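Local coordinates for protein catalase (PDB 4B7H) that breaks down hydrogen peroxide to water and oxygen at a haem and is inhibited by nitric oxide, at residues Arg129-Glu134 / Leu367-Pro372; Gly75-Leu80 / Pro102-Phe107; Gln325-Pro330 / Tyr358-Asn363. All blocks are in the same frame, centred on the assembly; numbering follows the deposited sequence.

Overall arrangement
The three contacts lie around the haem's propionate side in the catalase fold. Contact 2 pairs two strands of the antiparallel sheet, and contact 1 starts on the next strand, their centres about 11 Å apart. Contact 1 holds the loop 367-372 against that strand. Within the loop it closes along the chain lies contact 3, about 13 Å away between centres, where Asn370 bonds to the backbone of Gln325 and Ala327. Contacts 2 and 3, about 17 Å apart between centres, bind different propionates, Arg106 one and Arg359 the other, and they meet where Arg106 CB lies 3.7 Å from Leu328 CD1. Contacts 1 and 3 also reach a second subunit.

Contact 1 of 3, residues Arg129-Glu134 / Leu367-Pro372; sequences RFYTEE and LPVNRP
Arg129 and Tyr131, two residues apart on strand 125-132 of the antiparallel catalase barrel, both reach the carbonyl oxygen of Val369, Tyr131 firmly and Arg129 weakly, in the loop that follows helix 343-359. The tyrosine bond is the shorter: its OH donates to Val369 O at 2.8 Å, in the carbonyl plane and on a lone pair. CG of Tyr131 stands beside its own backbone N, anti to the carbonyl carbon (chi1 -65°), and the rigid ring does the rest of the reaching. Arg129 needs a longer and bendable chain. Its CG is anti to the backbone N (chi1 163°), and the chain turns at chi3. On the way CD passes over one face of the Tyr131 ring, offset toward the rim.

The guanidinium then meets Asn370 with its plane nearly upright to the amide plane, the two side chains crossing at about a right angle. NH1 gives a nearly straight bond to Asn370 OD1 at 3.0 Å and only a weak one to Val369 O at 3.1 Å. Its NE forms a salt bridge with Asp138, which probably balances the buried charge and helps hold the group. An asparagine suits the opposite place because its amide both accepts and donates: OD1 also takes the N-H of Ala327, while ND2 bonds to the carbonyls of Gln325 and Tyr364. Arg371 O comes to the edge of the tyrosine ring, and is itself bonded to Arg12. Beside the phenol, the methyl CG2 of Val369 approaches Tyr131 OH to 3.4 Å.

Contact 2 of 3, residues Gly75-Leu80 / Pro102-Phe107; sequences GAFGEL and PLAVRF. With HEM (protoporphyrin IX containing Fe), chain E.
Phe77 and Ala104 form a non-hydrogen-bonded pair, and their side chains meet on one face of the sheet, Phe77 CE2 lying 3.4 Å from Ala104 CB. Alanine suits this place, being small enough for the ring to come down close beside the neighbouring strand. On the other face Leu103 carries the packing. Its CG sits between the backbone N and the carbonyl carbon (chi1 74°), and CG and CD2 lie over the bare backbone of Gly78 and Glu79, CD2 3.6 Å from Glu79 C. At Gly75, where a CB would run into Val105 O, the bare CA comes to 3.1 Å from that oxygen in a CA-H...O contact.

Two hydrogen-bonded pairs fix this register. Ala76 and Val105 exchange bonds in both directions, as do Gly78 and Leu103. The strands twist markedly, their directions 139° apart.

On the face shared with Phe77, Arg106 runs extended from CG to NE beside a haem propionate. Its NH1 donates to O2D of the haem at 2.7 Å, the oxygen lying in the guanidinium plane, and also bonds to the carbonyl of His70. Arg67 binds the haem as well. Outside the pair, strands 305-314 and 125-132 flank it; Phe310 and Leu312 on the first and Phe130 on the second touch Leu103. Such a twisted antiparallel pair, apolar on one face and offering an arginine to a propionate, belongs to the haem-binding beta-barrel of catalases.

Contact 3 of 3, residues Gln325-Pro330 / Tyr358-Asn363; sequences QIALDP and YRIGAN. Unlike the reference sequence in segment 325-330: Ile326 (reference Leu). With HEM (protoporphyrin IX containing Fe), chain E.
Arg359, the last residue of helix 343-359, ties that helix end to the loop 325-330 by donating from NH2 to Ile326 O at 3.0 Å. The bond is fairly straight, and the oxygen lies in the guanidinium plane. The same NH2 reaches O1A of the haem at 2.8 Å, while NE binds O2A, also at 2.8 Å, making a two-pronged grip on one propionate. A bend at chi3 (75°) turns NE away from the extended line of the chain.

Packing is close against one face of this group. Ile360, apolar as this buried place requires, is long enough for its terminal methyl CD1 to reach between the guanidinium face, offset toward the rim, and Ala327 CB at 3.9 Å; CD1 also touches Gln325 O at 3.5 Å.

Beyond Ile360 the contact thins out. Partly exposed Gly361 leaves the helix with positive phi, a conformation easily adopted by glycine, and further on Asn363 OD1 bonds to His58 NE2 of a second subunit. From the 325-330 side, Gln325 OE1 bonds to Gln386 N of that subunit. Glu324 O takes NH1 of Arg359, so the guanidinium bonds through all three nitrogens; its positive charge would be expected to stabilise the propionate as a carboxylate.

Contact 1 of 3, residues Arg129-Glu134 / Leu367-Pro372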
loop_
_atom_site.group_PDB
_atom_site.type_symbol
_atom_site.label_atom_id
_atom_site.label_comp_id
_atom_site.label_asym_id
_atom_site.label_seq_id
_atom_site.Cartn_x
_atom_site.Cartn_y
_atom_site.Cartn_z
ATOM N N ARG A 129 -26.704 -1.862 -5.251
ATOM C CA ARG A 129 -26.407 -3.222 -4.809
ATOM C C ARG A 129 -27.661 -3.835 -4.223
ATOM O O ARG A 129 -28.310 -3.222 -3.370
ATOM C CB ARG A 129 -25.339 -3.241 -3.711
ATOM C CG ARG A 129 -25.305 -4.579 -2.945
ATOM C CD ARG A 129 -23.982 -4.752 -2.213
ATOM N NE ARG A 129 -22.897 -4.722 -3.187
ATOM C CZ ARG A 129 -21.642 -4.380 -2.920
ATOM N NH1 ARG A 129 -21.285 -4.061 -1.680
ATOM N NH2 ARG A 129 -20.745 -4.358 -3.900
ATOM N N PHE A 130 -27.990 -5.041 -4.666
ATOM C CA PHE A 130 -29.051 -5.818 -4.052
ATOM C C PHE A 130 -28.426 -6.976 -3.286
ATOM O O PHE A 130 -27.685 -7.784 -3.859
ATOM C CB PHE A 130 -30.024 -6.316 -5.125
ATOM C CG PHE A 130 -30.606 -5.209 -5.961
ATOM C CD1 PHE A 130 -31.548 -4.347 -5.420
ATOM C CD2 PHE A 130 -30.185 -5.000 -7.272
ATOM C CE1 PHE A 130 -32.079 -3.309 -6.169
ATOM C CE2 PHE A 130 -30.713 -3.954 -8.035
ATOM C CZ PHE A 130 -31.660 -3.108 -7.480
ATOM N N TYR A 131 -28.694 -7.030 -1.981
ATOM C CA TYR A 131 -28.138 -8.086 -1.136
ATOM C C TYR A 131 -29.042 -9.310 -1.243
ATOM O O TYR A 131 -29.886 -9.545 -0.373
ATOM C CB TYR A 131 -28.011 -7.617 0.323
ATOM C CG TYR A 131 -27.022 -6.471 0.539
ATOM C CD1 TYR A 131 -27.407 -5.137 0.371
ATOM C CD2 TYR A 131 -25.711 -6.726 0.932
ATOM C CE1 TYR A 131 -26.511 -4.095 0.577
ATOM C CE2 TYR A 131 -24.798 -5.686 1.141
ATOM C CZ TYR A 131 -25.208 -4.371 0.970
ATOM O OH TYR A 131 -24.329 -3.328 1.164
ATOM N N THR A 132 -28.872 -10.084 -2.315
ATOM C CA THR A 132 -29.775 -11.197 -2.603
ATOM C C THR A 132 -29.365 -12.484 -1.891
ATOM O O THR A 132 -28.239 -12.612 -1.391
ATOM C CB THR A 132 -29.928 -11.482 -4.133
ATOM O OG1 THR A 132 -29.011 -12.505 -4.548
ATOM C CG2 THR A 132 -29.727 -10.227 -4.972
ATOM N N GLU A 133 -30.282 -13.445 -1.875
ATOM C CA GLU A 133 -30.045 -14.736 -1.237
ATOM C C GLU A 133 -29.049 -15.586 -2.026
ATOM O O GLU A 133 -28.553 -16.589 -1.525
ATOM C CB GLU A 133 -31.363 -15.497 -1.054
ATOM C CG GLU A 133 -32.349 -14.808 -0.112
ATOM C CD GLU A 133 -33.667 -15.553 0.021
ATOM O OE1 GLU A 133 -33.716 -16.758 -0.305
ATOM O OE2 GLU A 133 -34.660 -14.926 0.449
ATOM N N GLU A 134 -28.770 -15.188 -3.266
ATOM C CA GLU A 134 -27.787 -15.888 -4.097
ATOM C C GLU A 134 -26.572 -15.005 -4.378
ATOM O O GLU A 134 -25.835 -15.221 -5.346
ATOM C CB GLU A 134 -28.431 -16.432 -5.385
ATOM C CG GLU A 134 -29.497 -17.480 -5.054
ATOM C CD GLU A 134 -30.198 -18.127 -6.240
ATOM O OE1 GLU A 134 -30.032 -17.682 -7.392
ATOM O OE2 GLU A 134 -30.948 -19.101 -6.000
ATOM N N LEU A 367 -15.258 -6.328 4.111
ATOM C CA LEU A 367 -15.787 -5.198 4.871
ATOM C C LEU A 367 -17.298 -5.328 5.000
ATOM O O LEU A 367 -17.960 -5.828 4.085
ATOM C CB LEU A 367 -15.456 -3.874 4.194
ATOM C CG LEU A 367 -13.973 -3.521 4.117
ATOM C CD1 LEU A 367 -13.814 -2.252 3.314
ATOM C CD2 LEU A 367 -13.375 -3.355 5.508
ATOM N N PRO A 368 -17.854 -4.885 6.132
ATOM C CA PRO A 368 -19.291 -5.036 6.388
ATOM C C PRO A 368 -20.217 -4.710 5.197
ATOM O O PRO A 368 -21.105 -5.512 4.890
ATOM C CB PRO A 368 -19.515 -4.086 7.562
ATOM C CG PRO A 368 -18.235 -4.248 8.362
ATOM C CD PRO A 368 -17.142 -4.343 7.307
ATOM N N VAL A 369 -20.021 -3.578 4.528
ATOM C CA VAL A 369 -20.949 -3.185 3.466
ATOM C C VAL A 369 -20.785 -4.045 2.198
ATOM O O VAL A 369 -21.685 -4.103 1.348
ATOM C CB VAL A 369 -20.819 -1.672 3.156
ATOM C CG1 VAL A 369 -19.557 -1.381 2.379
ATOM C CG2 VAL A 369 -22.017 -1.170 2.396
ATOM N N ASN A 370 -19.646 -4.725 2.071
ATOM C CA ASN A 370 -19.367 -5.514 0.872
ATOM C C ASN A 370 -19.657 -7.008 0.999
ATOM O O ASN A 370 -19.695 -7.718 -0.010
ATOM C CB ASN A 370 -17.936 -5.274 0.404
ATOM C CG ASN A 370 -17.726 -3.850 -0.057
ATOM O OD1 ASN A 370 -18.606 -3.271 -0.704
ATOM N ND2 ASN A 370 -16.577 -3.261 0.288
ATOM N N ARG A 371 -19.865 -7.485 2.223
ATOM C CA ARG A 371 -20.196 -8.897 2.431
ATOM C C ARG A 371 -21.631 -9.192 2.035
ATOM O O ARG A 371 -22.535 -8.418 2.352
ATOM C CB ARG A 371 -20.050 -9.278 3.902
ATOM C CG ARG A 371 -18.673 -9.129 4.457
ATOM C CD ARG A 371 -18.500 -10.027 5.664
ATOM N NE ARG A 371 -19.389 -9.719 6.784
ATOM C CZ ARG A 371 -19.094 -8.861 7.757
ATOM N NH1 ARG A 371 -17.947 -8.193 7.735
ATOM N NH2 ARG A 371 -19.954 -8.659 8.749
ATOM N N PRO A 372 -21.861 -10.340 1.373
ATOM C CA PRO A 372 -23.243 -10.713 1.071
ATOM C C PRO A 372 -23.985 -11.200 2.321
ATOM O O PRO A 372 -23.400 -11.279 3.409
ATOM C CB PRO A 372 -23.079 -11.838 0.047
ATOM C CG PRO A 372 -21.753 -12.445 0.360
ATOM C CD PRO A 372 -20.887 -11.298 0.817
#

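Contact 2 of 3, residues Gly75-Leu80 / Pro102-Phe107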
loop_
_atom_site.group_PDB
_atom_site.type_symbol
_atom_site.label_atom_id
_atom_site.label_comp_id
_atom_site.label_asym_id
_atom_site.label_seq_id
_atom_site.Cartn_x
_atom_site.Cartn_y
_atom_site.Cartn_z
ATOM N N GLY A 75 -24.710 8.219 -0.697
ATOM C CA GLY A 75 -25.644 7.132 -0.877
ATOM C C GLY A 75 -26.563 6.848 0.282
ATOM O O GLY A 75 -26.676 7.632 1.226
ATOM N N ALA A 76 -27.222 5.701 0.201
ATOM C CA ALA A 76 -28.256 5.331 1.151
ATOM C C ALA A 76 -28.564 3.862 1.002
ATOM O O ALA A 76 -27.997 3.177 0.152
ATOM C CB ALA A 76 -29.512 6.158 0.912
ATOM N N PHE A 77 -29.476 3.383 1.836
ATOM C CA PHE A 77 -29.854 1.985 1.838
ATOM C C PHE A 77 -31.365 1.903 1.785
ATOM O O PHE A 77 -32.057 2.884 2.059
ATOM C CB PHE A 77 -29.286 1.279 3.079
ATOM C CG PHE A 77 -27.789 1.242 3.100
ATOM C CD1 PHE A 77 -27.062 2.341 3.538
ATOM C CD2 PHE A 77 -27.104 0.118 2.657
ATOM C CE1 PHE A 77 -25.669 2.314 3.542
ATOM C CE2 PHE A 77 -25.719 0.080 2.650
ATOM C CZ PHE A 77 -24.996 1.185 3.099
ATOM N N GLY A 78 -31.880 0.739 1.424
ATOM C CA GLY A 78 -33.310 0.612 1.226
ATOM C C GLY A 78 -33.745 -0.784 0.844
ATOM O O GLY A 78 -33.150 -1.771 1.281
ATOM N N GLU A 79 -34.800 -0.861 0.035
ATOM C CA GLU A 79 -35.496 -2.122 -0.227
ATOM C C GLU A 79 -35.973 -2.188 -1.666
ATOM O O GLU A 79 -36.528 -1.207 -2.191
ATOM C CB GLU A 79 -36.715 -2.260 0.701
ATOM C CG GLU A 79 -36.393 -2.104 2.178
ATOM C CD GLU A 79 -37.617 -1.992 3.065
ATOM O OE1 GLU A 79 -38.758 -2.142 2.571
ATOM O OE2 GLU A 79 -37.436 -1.750 4.278
ATOM N N LEU A 80 -35.777 -3.349 -2.289
ATOM C CA LEU A 80 -36.371 -3.662 -3.584
ATOM C C LEU A 80 -37.607 -4.530 -3.363
ATOM O O LEU A 80 -37.528 -5.556 -2.688
ATOM C CB LEU A 80 -35.367 -4.429 -4.451
ATOM C CG LEU A 80 -35.891 -5.030 -5.761
ATOM C CD1 LEU A 80 -36.261 -3.927 -6.741
ATOM C CD2 LEU A 80 -34.862 -5.980 -6.360
ATOM N N PRO A 102 -32.894 -6.277 0.532
ATOM C CA PRO A 102 -32.198 -5.055 0.965
ATOM C C PRO A 102 -31.286 -4.513 -0.140
ATOM O O PRO A 102 -30.749 -5.290 -0.942
ATOM C CB PRO A 102 -31.344 -5.526 2.153
ATOM C CG PRO A 102 -31.893 -6.869 2.546
ATOM C CD PRO A 102 -32.441 -7.461 1.280
ATOM N N LEU A 103 -31.093 -3.197 -0.163
ATOM C CA LEU A 103 -30.227 -2.591 -1.156
ATOM C C LEU A 103 -29.352 -1.484 -0.582
ATOM O O LEU A 103 -29.655 -0.899 0.466
ATOM C CB LEU A 103 -31.046 -2.056 -2.342
ATOM C CG LEU A 103 -31.855 -0.771 -2.136
ATOM C CD1 LEU A 103 -31.026 0.507 -2.304
ATOM C CD2 LEU A 103 -33.026 -0.754 -3.098
ATOM N N ALA A 104 -28.270 -1.207 -1.302
ATOM C CA ALA A 104 -27.473 -0.002 -1.124
ATOM C C ALA A 104 -27.488 0.749 -2.448
ATOM O O ALA A 104 -27.673 0.143 -3.508
ATOM C CB ALA A 104 -26.045 -0.350 -0.754
ATOM N N VAL A 105 -27.282 2.060 -2.394
ATOM C CA VAL A 105 -27.124 2.857 -3.606
ATOM C C VAL A 105 -26.058 3.911 -3.388
ATOM O O VAL A 105 -25.924 4.434 -2.290
ATOM C CB VAL A 105 -28.470 3.511 -4.052
ATOM C CG1 VAL A 105 -28.914 4.604 -3.075
ATOM C CG2 VAL A 105 -28.366 4.076 -5.454
ATOM N N ARG A 106 -25.279 4.201 -4.427
ATOM C CA ARG A 106 -24.404 5.370 -4.418
ATOM C C ARG A 106 -24.658 6.180 -5.684
ATOM O O ARG A 106 -24.706 5.627 -6.792
ATOM C CB ARG A 106 -22.923 4.975 -4.291
ATOM C CG ARG A 106 -21.960 6.167 -4.129
ATOM C CD ARG A 106 -20.544 5.683 -3.869
ATOM N NE ARG A 106 -19.557 6.762 -3.736
ATOM C CZ ARG A 106 -18.964 7.374 -4.762
ATOM N NH1 ARG A 106 -19.277 7.044 -6.015
ATOM N NH2 ARG A 106 -18.064 8.335 -4.533
ATOM N N PHE A 107 -24.864 7.479 -5.498
ATOM C CA PHE A 107 -25.006 8.434 -6.593
ATOM C C PHE A 107 -23.727 9.249 -6.651
ATOM O O PHE A 107 -23.030 9.392 -5.645
ATOM C CB PHE A 107 -26.164 9.391 -6.320
ATOM C CG PHE A 107 -27.505 8.714 -6.161
ATOM C CD1 PHE A 107 -28.217 8.281 -7.274
ATOM C CD2 PHE A 107 -28.063 8.542 -4.904
ATOM C CE1 PHE A 107 -29.453 7.671 -7.132
ATOM C CE2 PHE A 107 -29.295 7.933 -4.755
ATOM C CZ PHE A 107 -29.993 7.498 -5.870
HETATM C CHA HEM E . -16.935 3.996 -11.326
HETATM C CHB HEM E . -14.501 1.754 -14.871
HETATM C CHC HEM E . -18.058 2.906 -17.946
HETATM C CHD HEM E . -20.910 3.681 -14.145
HETATM C C1A HEM E . -15.965 3.308 -12.013
HETATM C C2A HEM E . -14.741 2.774 -11.447
HETATM C C3A HEM E . -14.086 2.143 -12.434
HETATM C C4A HEM E . -14.861 2.265 -13.645
HETATM C CMA HEM E . -12.749 1.398 -12.365
HETATM C CAA HEM E . -14.316 2.910 -9.968
HETATM C CBA HEM E . -14.914 1.764 -9.165
HETATM C CGA HEM E . -14.397 1.710 -7.752
HETATM O O1A HEM E . -15.213 1.378 -6.856
HETATM O O2A HEM E . -13.194 1.981 -7.499
HETATM C C1B HEM E . -15.231 1.888 -16.030
HETATM C C2B HEM E . -14.827 1.447 -17.346
HETATM C C3B HEM E . -15.811 1.794 -18.201
HETATM C C4B HEM E . -16.860 2.433 -17.437
HETATM C CMB HEM E . -13.488 0.741 -17.644
HETATM C CAB HEM E . -15.936 1.557 -19.718
HETATM C CBB HEM E . -15.340 0.535 -20.331
HETATM C C1C HEM E . -19.201 3.048 -17.179
HETATM C C2C HEM E . -20.584 2.930 -17.616
HETATM C C3C HEM E . -21.363 3.150 -16.542
HETATM C C4C HEM E . -20.493 3.387 -15.410
HETATM C CMC HEM E . -21.031 2.631 -19.068
HETATM C CAC HEM E . -22.904 3.099 -16.401
HETATM C CBC HEM E . -23.679 2.326 -17.180
HETATM C C1D HEM E . -20.092 3.907 -13.072
HETATM C C2D HEM E . -20.583 4.317 -11.796
HETATM C C3D HEM E . -19.369 4.418 -10.913
HETATM C C4D HEM E . -18.247 4.047 -11.732
HETATM C CMD HEM E . -22.032 4.606 -11.410
HETATM C CAD HEM E . -19.384 4.801 -9.441
HETATM C CBD HEM E . -19.850 3.592 -8.634
HETATM C CGD HEM E . -19.940 4.065 -7.213
HETATM O O1D HEM E . -19.164 3.581 -6.352
HETATM O O2D HEM E . -20.784 4.956 -6.940
HETATM N NA HEM E . -16.017 2.974 -13.358
HETATM N NB HEM E . -16.469 2.486 -16.113
HETATM N NC HEM E . -19.183 3.322 -15.821
HETATM N ND HEM E . -18.709 3.763 -13.011
HETATM FE FE HEM E . -17.594 3.189 -14.585
#

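Contact 3 of 3, residues Gln325-Pro330 / Tyr358-Asn363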
loop_
_atom_site.group_PDB
_atom_site.type_symbol
_atom_site.label_atom_id
_atom_site.label_comp_id
_atom_site.label_asym_id
_atom_site.label_seq_id
_atom_site.Cartn_x
_atom_site.Cartn_y
_atom_site.Cartn_z
ATOM N N GLN A 325 -16.232 3.345 1.204
ATOM C CA GLN A 325 -15.660 1.999 1.093
ATOM C C GLN A 325 -16.549 0.965 0.394
ATOM O O GLN A 325 -16.137 -0.190 0.241
ATOM C CB GLN A 325 -15.301 1.446 2.474
ATOM C CG GLN A 325 -14.190 2.200 3.163
ATOM C CD GLN A 325 -13.692 1.502 4.413
ATOM O OE1 GLN A 325 -12.483 1.459 4.668
ATOM N NE2 GLN A 325 -14.623 0.957 5.211
ATOM N N ILE A 326 -17.768 1.329 -0.001
ATOM C CA ILE A 326 -18.549 0.377 -0.782
ATOM C C ILE A 326 -17.816 0.120 -2.096
ATOM O O ILE A 326 -17.135 1.006 -2.627
ATOM C CB ILE A 326 -20.024 0.814 -0.985
ATOM C CG1 ILE A 326 -20.906 -0.411 -1.256
ATOM C CG2 ILE A 326 -20.177 1.858 -2.099
ATOM C CD1 ILE A 326 -22.399 -0.124 -1.199
ATOM N N ALA A 327 -17.904 -1.115 -2.575
ATOM C CA ALA A 327 -17.192 -1.520 -3.778
ATOM C C ALA A 327 -18.214 -2.024 -4.782
ATOM O O ALA A 327 -18.461 -3.230 -4.894
ATOM C CB ALA A 327 -16.170 -2.615 -3.443
ATOM N N LEU A 328 -18.858 -1.095 -5.477
ATOM C CA LEU A 328 -19.920 -1.459 -6.411
ATOM C C LEU A 328 -19.280 -1.918 -7.717
ATOM O O LEU A 328 -18.322 -1.312 -8.188
ATOM C CB LEU A 328 -20.867 -0.275 -6.611
ATOM C CG LEU A 328 -21.676 0.028 -5.334
ATOM C CD1 LEU A 328 -22.193 1.462 -5.288
ATOM C CD2 LEU A 328 -22.847 -0.951 -5.184
ATOM N N ASP A 329 -19.793 -2.999 -8.291
ATOM C CA ASP A 329 -19.069 -3.702 -9.349
ATOM C C ASP A 329 -20.058 -4.414 -10.275
ATOM O O ASP A 329 -20.802 -5.283 -9.829
ATOM C CB ASP A 329 -18.121 -4.693 -8.657
ATOM C CG ASP A 329 -17.368 -5.600 -9.612
ATOM O OD1 ASP A 329 -17.453 -5.427 -10.849
ATOM O OD2 ASP A 329 -16.658 -6.499 -9.102
ATOM N N PRO A 330 -20.064 -4.061 -11.579
ATOM C CA PRO A 330 -21.025 -4.698 -12.496
ATOM C C PRO A 330 -20.755 -6.192 -12.662
ATOM O O PRO A 330 -21.628 -6.933 -13.113
ATOM C CB PRO A 330 -20.817 -3.945 -13.823
ATOM C CG PRO A 330 -19.448 -3.371 -13.728
ATOM C CD PRO A 330 -19.225 -3.064 -12.269
ATOM N N TYR A 358 -6.941 -2.234 -5.232
ATOM C CA TYR A 358 -5.960 -1.182 -4.934
ATOM C C TYR A 358 -6.517 -0.104 -3.991
ATOM O O TYR A 358 -5.890 0.259 -2.991
ATOM C CB TYR A 358 -5.518 -0.509 -6.234
ATOM C CG TYR A 358 -4.799 0.811 -6.027
ATOM C CD1 TYR A 358 -3.531 0.842 -5.465
ATOM C CD2 TYR A 358 -5.399 2.020 -6.366
ATOM C CE1 TYR A 358 -2.874 2.038 -5.257
ATOM C CE2 TYR A 358 -4.744 3.226 -6.163
ATOM C CZ TYR A 358 -3.482 3.224 -5.600
ATOM O OH TYR A 358 -2.801 4.397 -5.379
ATOM N N ARG A 359 -7.685 0.427 -4.347
ATOM C CA ARG A 359 -8.292 1.576 -3.683
ATOM C C ARG A 359 -8.626 1.269 -2.228
ATOM O O ARG A 359 -8.479 2.118 -1.351
ATOM C CB ARG A 359 -9.564 1.964 -4.457
ATOM C CG ARG A 359 -10.360 3.047 -3.812
ATOM C CD ARG A 359 -11.469 3.534 -4.704
ATOM N NE ARG A 359 -12.633 2.656 -4.845
ATOM C CZ ARG A 359 -13.578 2.492 -3.923
ATOM N NH1 ARG A 359 -13.464 3.070 -2.731
ATOM N NH2 ARG A 359 -14.632 1.719 -4.189
ATOM N N ILE A 360 -9.113 0.059 -1.995
ATOM C CA ILE A 360 -9.535 -0.375 -0.670
ATOM C C ILE A 360 -8.525 -1.369 -0.095
ATOM O O ILE A 360 -7.939 -1.111 0.948
ATOM C CB ILE A 360 -10.937 -1.003 -0.697
ATOM C CG1 ILE A 360 -11.942 -0.050 -1.351
ATOM C CG2 ILE A 360 -11.372 -1.355 0.722
ATOM C CD1 ILE A 360 -13.267 -0.722 -1.722
ATOM N N GLY A 361 -8.309 -2.486 -0.792
ATOM C CA GLY A 361 -7.352 -3.487 -0.359
ATOM C C GLY A 361 -7.748 -4.859 -0.868
ATOM O O GLY A 361 -8.891 -5.065 -1.297
ATOM N N ALA A 362 -6.816 -5.809 -0.807
ATOM C CA ALA A 362 -7.074 -7.157 -1.300
ATOM C C ALA A 362 -8.312 -7.786 -0.668
ATOM O O ALA A 362 -9.010 -8.579 -1.305
ATOM C CB ALA A 362 -5.865 -8.045 -1.071
ATOM N N ASN A 363 -8.586 -7.428 0.584
ATOM C CA ASN A 363 -9.682 -8.043 1.313
ATOM C C ASN A 363 -10.913 -7.166 1.457
ATOM O O ASN A 363 -11.703 -7.343 2.380
ATOM C CB ASN A 363 -9.180 -8.577 2.658
ATOM C CG ASN A 363 -8.430 -9.879 2.493
ATOM O OD1 ASN A 363 -8.886 -10.751 1.761
ATOM N ND2 ASN A 363 -7.266 -10.010 3.134
HETATM C CHA HEM E . -16.935 3.996 -11.326
HETATM C CHB HEM E . -14.501 1.754 -14.871
HETATM C CHC HEM E . -18.058 2.906 -17.946
HETATM C CHD HEM E . -20.910 3.681 -14.145
HETATM C C1A HEM E . -15.965 3.308 -12.013
HETATM C C2A HEM E . -14.741 2.774 -11.447
HETATM C C3A HEM E . -14.086 2.143 -12.434
HETATM C C4A HEM E . -14.861 2.265 -13.645
HETATM C CMA HEM E . -12.749 1.398 -12.365
HETATM C CAA HEM E . -14.316 2.910 -9.968
HETATM C CBA HEM E . -14.914 1.764 -9.165
HETATM C CGA HEM E . -14.397 1.710 -7.752
HETATM O O1A HEM E . -15.213 1.378 -6.856
HETATM O O2A HEM E . -13.194 1.981 -7.499
HETATM C C1B HEM E . -15.231 1.888 -16.030
HETATM C C2B HEM E . -14.827 1.447 -17.346
HETATM C C3B HEM E . -15.811 1.794 -18.201
HETATM C C4B HEM E . -16.860 2.433 -17.437
HETATM C CMB HEM E . -13.488 0.741 -17.644
HETATM C CAB HEM E . -15.936 1.557 -19.718
HETATM C CBB HEM E . -15.340 0.535 -20.331
HETATM C C1C HEM E . -19.201 3.048 -17.179
HETATM C C2C HEM E . -20.584 2.930 -17.616
HETATM C C3C HEM E . -21.363 3.150 -16.542
HETATM C C4C HEM E . -20.493 3.387 -15.410
HETATM C CMC HEM E . -21.031 2.631 -19.068
HETATM C CAC HEM E . -22.904 3.099 -16.401
HETATM C CBC HEM E . -23.679 2.326 -17.180
HETATM C C1D HEM E . -20.092 3.907 -13.072
HETATM C C2D HEM E . -20.583 4.317 -11.796
HETATM C C3D HEM E . -19.369 4.418 -10.913
HETATM C C4D HEM E . -18.247 4.047 -11.732
HETATM C CMD HEM E . -22.032 4.606 -11.410
HETATM C CAD HEM E . -19.384 4.801 -9.441
HETATM C CBD HEM E . -19.850 3.592 -8.634
HETATM C CGD HEM E . -19.940 4.065 -7.213
HETATM O O1D HEM E . -19.164 3.581 -6.352
HETATM O O2D HEM E . -20.784 4.956 -6.940
HETATM N NA HEM E . -16.017 2.974 -13.358
HETATM N NB HEM E . -16.469 2.486 -16.113
HETATM N NC HEM E . -19.183 3.322 -15.821
HETATM N ND HEM E . -18.709 3.763 -13.011
HETATM FE FE HEM E . -17.594 3.189 -14.585
#